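Hyaluronidase (Streptomyces koganeiensis, PDB 4UFQ) probably degrades hyaluronan as a trimeric hyaluronidase whose chains share beta sheets across their interfaces. Local coordinates at residues Gly146-Ala151 and Val160-Ala165; Lys120-Ala125 and Asp134-Gly139. All blocks are in the same frame, centred on the assembly; numbering follows the deposited sequence. Where two conformers were deposited one is given.

Contact 1: Gly146-Ala151 and Val160-Ala165; sequences GIDRAA and VQRGDA. With NA (sodium ion), chain R.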
# COMPACT_ATOMS: atom_id res chain seq x y z
N GLY B 146 -12.69 7.06 6.13
CA GLY B 146 -13.84 7.88 5.81
C GLY B 146 -13.88 9.24 6.48
O GLY B 146 -14.93 9.89 6.50
N ILE B 147 -12.75 9.70 7.02
CA ILE B 147 -12.69 11.03 7.60
C ILE B 147 -12.63 12.06 6.48
O ILE B 147 -12.36 11.74 5.31
CB ILE B 147 -11.48 11.20 8.58
CG1 ILE B 147 -10.15 11.00 7.83
CG2 ILE B 147 -11.61 10.23 9.75
CD1 ILE B 147 -8.93 11.33 8.67
N ASP B 148 -12.90 13.31 6.82
CA ASP B 148 -12.79 14.39 5.85
C ASP B 148 -11.35 14.44 5.35
O ASP B 148 -10.40 14.25 6.13
CB ASP B 148 -13.18 15.72 6.49
CG ASP B 148 -14.65 15.80 6.86
OD1 ASP B 148 -15.47 15.02 6.33
OD2 ASP B 148 -15.00 16.68 7.68
N ARG B 149 -11.17 14.69 4.06
CA ARG B 149 -9.84 14.63 3.47
C ARG B 149 -8.90 15.61 4.17
O ARG B 149 -9.24 16.78 4.38
CB ARG B 149 -9.87 14.93 1.96
CG ARG B 149 -8.52 14.70 1.29
CD ARG B 149 -8.63 14.71 -0.22
NE ARG B 149 -9.52 13.66 -0.71
CZ ARG B 149 -9.69 13.37 -1.99
NH1 ARG B 149 -9.02 14.05 -2.90
NH2 ARG B 149 -10.52 12.40 -2.36
N ALA B 150 -7.74 15.09 4.55
CA ALA B 150 -6.64 15.85 5.17
C ALA B 150 -6.89 16.22 6.63
O ALA B 150 -6.07 16.88 7.26
CB ALA B 150 -6.26 17.09 4.34
N ALA B 151 -8.02 15.78 7.18
CA ALA B 151 -8.30 16.00 8.59
C ALA B 151 -7.38 15.15 9.47
O ALA B 151 -6.89 14.11 9.05
CB ALA B 151 -9.76 15.67 8.93
N VAL B 160 -15.61 6.79 10.19
CA VAL B 160 -16.87 7.49 9.97
C VAL B 160 -17.79 6.65 9.08
O VAL B 160 -17.40 6.27 7.97
CB VAL B 160 -16.64 8.86 9.31
CG1 VAL B 160 -17.95 9.63 9.14
CG2 VAL B 160 -15.64 9.67 10.13
N GLN B 161 -19.01 6.39 9.56
CA GLN B 161 -20.05 5.73 8.78
C GLN B 161 -20.47 6.65 7.64
O GLN B 161 -20.97 7.75 7.90
CB GLN B 161 -21.22 5.40 9.70
CG GLN B 161 -22.35 4.53 9.14
CD GLN B 161 -23.35 4.12 10.22
OE1 GLN B 161 -23.04 4.16 11.41
NE2 GLN B 161 -24.54 3.73 9.81
N ARG B 162 -20.26 6.22 6.40
CA ARG B 162 -20.57 7.02 5.22
C ARG B 162 -21.62 6.36 4.32
O ARG B 162 -21.85 5.15 4.40
CB ARG B 162 -19.31 7.26 4.38
CG ARG B 162 -18.24 8.06 5.11
CD ARG B 162 -18.65 9.51 5.23
NE ARG B 162 -17.57 10.30 5.80
CZ ARG B 162 -17.61 11.61 6.03
NH1 ARG B 162 -18.69 12.32 5.76
NH2 ARG B 162 -16.55 12.20 6.56
N GLY B 163 -22.25 7.17 3.47
CA GLY B 163 -23.10 6.64 2.41
C GLY B 163 -24.28 5.86 2.97
O GLY B 163 -24.91 6.29 3.94
N ASP B 164 -24.56 4.71 2.38
CA ASP B 164 -25.65 3.86 2.86
C ASP B 164 -25.17 2.71 3.76
O ASP B 164 -25.91 1.75 3.98
CB ASP B 164 -26.49 3.35 1.68
CG ASP B 164 -25.74 2.41 0.78
OD1 ASP B 164 -24.52 2.23 0.95
OD2 ASP B 164 -26.39 1.84 -0.13
N ALA B 165 -23.96 2.81 4.30
CA ALA B 165 -23.51 1.82 5.27
C ALA B 165 -24.39 1.88 6.50
O ALA B 165 -24.78 2.95 6.97
CB ALA B 165 -22.07 2.05 5.68
NA NA R . -22.07 3.09 0.93
O HOH W 1 -20.00 3.27 2.89
O HOH W 2 -22.36 1.37 -1.23

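Contact 2: Lys120-Ala125 and Asp134-Gly139; sequences KGNLIA and DFVVKG. With SO4 (sulfate ion), chain Q.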
# COMPACT_ATOMS: atom_id res chain seq x y z
N LYS B 120 6.98 13.52 8.43
CA LYS B 120 5.78 14.19 8.91
C LYS B 120 4.61 13.98 7.95
O LYS B 120 3.47 14.31 8.28
CB LYS B 120 6.07 15.68 9.14
CG LYS B 120 7.04 15.90 10.29
CD LYS B 120 7.52 17.33 10.40
CE LYS B 120 8.46 17.51 11.59
NZ LYS B 120 9.62 16.57 11.55
N GLY B 121 4.87 13.40 6.78
CA GLY B 121 3.82 13.11 5.82
C GLY B 121 3.06 11.81 5.99
O GLY B 121 3.45 10.94 6.77
N ASN B 122 1.96 11.66 5.25
CA ASN B 122 1.15 10.44 5.31
C ASN B 122 1.97 9.25 4.88
O ASN B 122 2.73 9.34 3.90
CB ASN B 122 -0.06 10.53 4.38
CG ASN B 122 -1.00 11.64 4.73
OD1 ASN B 122 -1.33 11.85 5.91
ND2 ASN B 122 -1.44 12.38 3.72
N LEU B 123 1.84 8.13 5.58
CA LEU B 123 2.51 6.91 5.17
C LEU B 123 1.78 6.27 3.98
O LEU B 123 2.42 5.78 3.04
CB LEU B 123 2.60 5.93 6.35
CG LEU B 123 3.15 6.56 7.63
CD1 LEU B 123 3.33 5.47 8.70
CD2 LEU B 123 4.46 7.28 7.36
N ILE B 124 0.45 6.30 4.01
CA ILE B 124 -0.37 5.87 2.88
C ILE B 124 -1.62 6.73 2.89
O ILE B 124 -2.16 7.06 3.95
CB ILE B 124 -0.68 4.35 2.92
CG1 ILE B 124 -1.40 3.92 1.65
CG2 ILE B 124 -1.47 4.00 4.19
CD1 ILE B 124 -1.47 2.41 1.46
N ALA B 125 -2.08 7.13 1.70
CA ALA B 125 -3.32 7.88 1.57
C ALA B 125 -4.05 7.39 0.34
O ALA B 125 -3.54 7.53 -0.79
CB ALA B 125 -3.03 9.35 1.43
N ASP B 134 -10.40 7.96 2.19
CA ASP B 134 -10.97 6.62 2.32
C ASP B 134 -10.18 5.76 3.30
O ASP B 134 -10.77 5.09 4.18
CB ASP B 134 -11.09 5.97 0.94
CG ASP B 134 -12.04 6.74 0.01
OD1 ASP B 134 -13.25 6.77 0.29
OD2 ASP B 134 -11.58 7.33 -1.00
N PHE B 135 -8.85 5.79 3.19
CA PHE B 135 -7.96 5.13 4.15
C PHE B 135 -6.67 5.93 4.19
O PHE B 135 -6.04 6.16 3.15
CB PHE B 135 -7.68 3.68 3.74
CG PHE B 135 -6.74 2.96 4.66
CD1 PHE B 135 -7.12 2.63 5.95
CD2 PHE B 135 -5.47 2.61 4.24
CE1 PHE B 135 -6.26 1.97 6.80
CE2 PHE B 135 -4.59 1.95 5.08
CZ PHE B 135 -4.98 1.64 6.37
N VAL B 136 -6.30 6.40 5.37
CA VAL B 136 -5.08 7.18 5.53
C VAL B 136 -4.38 6.78 6.83
O VAL B 136 -5.03 6.55 7.86
CB VAL B 136 -5.36 8.69 5.48
CG1 VAL B 136 -6.23 9.15 6.66
CG2 VAL B 136 -4.07 9.51 5.43
N VAL B 137 -3.07 6.64 6.75
CA VAL B 137 -2.22 6.46 7.91
C VAL B 137 -1.31 7.67 7.94
O VAL B 137 -0.49 7.88 7.04
CB VAL B 137 -1.41 5.13 7.86
CG1 VAL B 137 -0.61 4.95 9.16
CG2 VAL B 137 -2.29 3.92 7.64
N LYS B 138 -1.50 8.53 8.94
CA LYS B 138 -0.69 9.72 9.10
C LYS B 138 0.73 9.39 9.54
O LYS B 138 1.00 8.30 10.04
CB LYS B 138 -1.35 10.65 10.14
CG LYS B 138 -2.88 10.89 9.97
CD LYS B 138 -3.29 11.54 8.66
CE LYS B 138 -2.90 12.99 8.54
NZ LYS B 138 -3.12 13.46 7.13
N GLY B 139 1.63 10.35 9.37
CA GLY B 139 2.98 10.23 9.91
C GLY B 139 3.01 9.88 11.40
O GLY B 139 3.92 9.21 11.86
S SO4 Q . -2.43 15.96 3.61
O1 SO4 Q . -1.07 15.68 3.13
O2 SO4 Q . -2.41 17.13 4.49
O3 SO4 Q . -3.01 14.80 4.29
O4 SO4 Q . -3.27 16.30 2.46
O HOH W 3 0.98 13.01 8.28

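Contact 1: Gly146-Ala151 and Val160-Ala165
The side chain of Arg162 leaves its backbone with CG anti to the carbonyl carbon (chi1 -63°); a bend at chi2 (-73°) lays CD alongside Gly146 O, and the chain then runs on extended, with NE and NH2 at that oxygen, the carbonyl of a G1 beta bulge. In that bulge Gly146, with positive phi, and Ile147 both face Asp133 of strand 132-137. The arrangement is a worked example of how an arginine can satisfy a backbone oxygen where a strand is interrupted. Its grip is side-on: Arg162 NE and Arg162 NH2 each donate to Gly146 O at 2.8 Å. Both nitrogens lie in the carbonyl plane and the oxygen lies in the guanidinium plane, so the shared acceptor holds the flat group in a defined rotation. Arg162 NH2 also forms a salt bridge, standing 3.0 Å from Asp148 OD1. The carboxylate is turned 41° from the guanidinium, and the nitrogen meets OD1 from above the carboxylate plane. Val160 packs against this polar network, its CG1 over one face of the guanidinium and toward the rim. Val160 CB lies 3.4 Å from Gly146 O. Ile147 CG2 adds a looser apolar touch on Val160 CG2. Val160 also joins a parallel ladder with a strand of the third subunit, and the backbone N of Arg162 bonds to Gln156 of the second, which places the contact at the subunit interfaces of the trimer, consistent with its phage-fibre family. Past Arg162 the chain makes a type II' turn, closed by Ala165 N on Arg162 O. At this turn, whose Gly163 and Asp164 are exposed, a sodium ion is bound by Asp164 OD1 at 2.6 Å, and a water on that ion donates to Arg162 O at 3.0 Å.

Contact 2: Lys120-Ala125 and Asp134-Gly139
Ile124 CG2 is the apolar centre of this antiparallel hairpin, lying 3.5 Å from Val137 CG2 and 3.8 Å from Phe135 CE2. The Phe135 ring meets Phe135 of both other subunits edge-to-face, so this side of the hairpin faces the middle of the trimer, an arrangement consistent with the triple-stranded beta-helix known from the phage hyaluronidase HylP. Val137 N donates to Ile124 O at 3.0 Å, and Leu123 N reaches Val137 O at 2.8 Å. Leu123 and Ile124 thus both face Val137, a classic beta bulge that ends the regular pairing. Within it, Leu123 CD1 packs on Val137 CG1. On the other face, with Ala125, Val136 CG2 touches Asn122 OD1 at 3.6 Å, where the apolar packing gives way to polar groups. Bends at chi2 and chi3 (-61° and -71°) fold CD and CE of Lys138 alongside Asn122; its NZ then lies in the amide plane, on a lone pair of Asn122 OD1, at 2.7 Å. The amide's ND2 donates almost straight to O3 of a sulfate, probably from the crystallisation liquor, which Arg127 NH2 also binds. At the outer end, a water donates to Lys120 O and accepts from Gly139 N at 2.9 Å.

How the contacts relate
Contact 2 is buried and contact 1 partly buried, about 15 Å away between centres, yet both draw on strand 132-137: it is one arm of the hairpin 124-127/132-137 and also pairs with 147-148. The two meet where Ile147 CD1 packs on Val136 CG1 at 4.0 Å. Their chemistry suits their places: residues 120-125 and 134-139 close mainly through strand pairing and aliphatic packing, with polar groups kept to one end, whereas 146-151 and 160-165 share no backbone-to-backbone hydrogen bonds and rely on one arginine side chain. The Leu123-Ile124 bulge of contact 2 lies between its own segments, that at Gly146-Ile147 against strand 132-137; both contacts touch the second subunit.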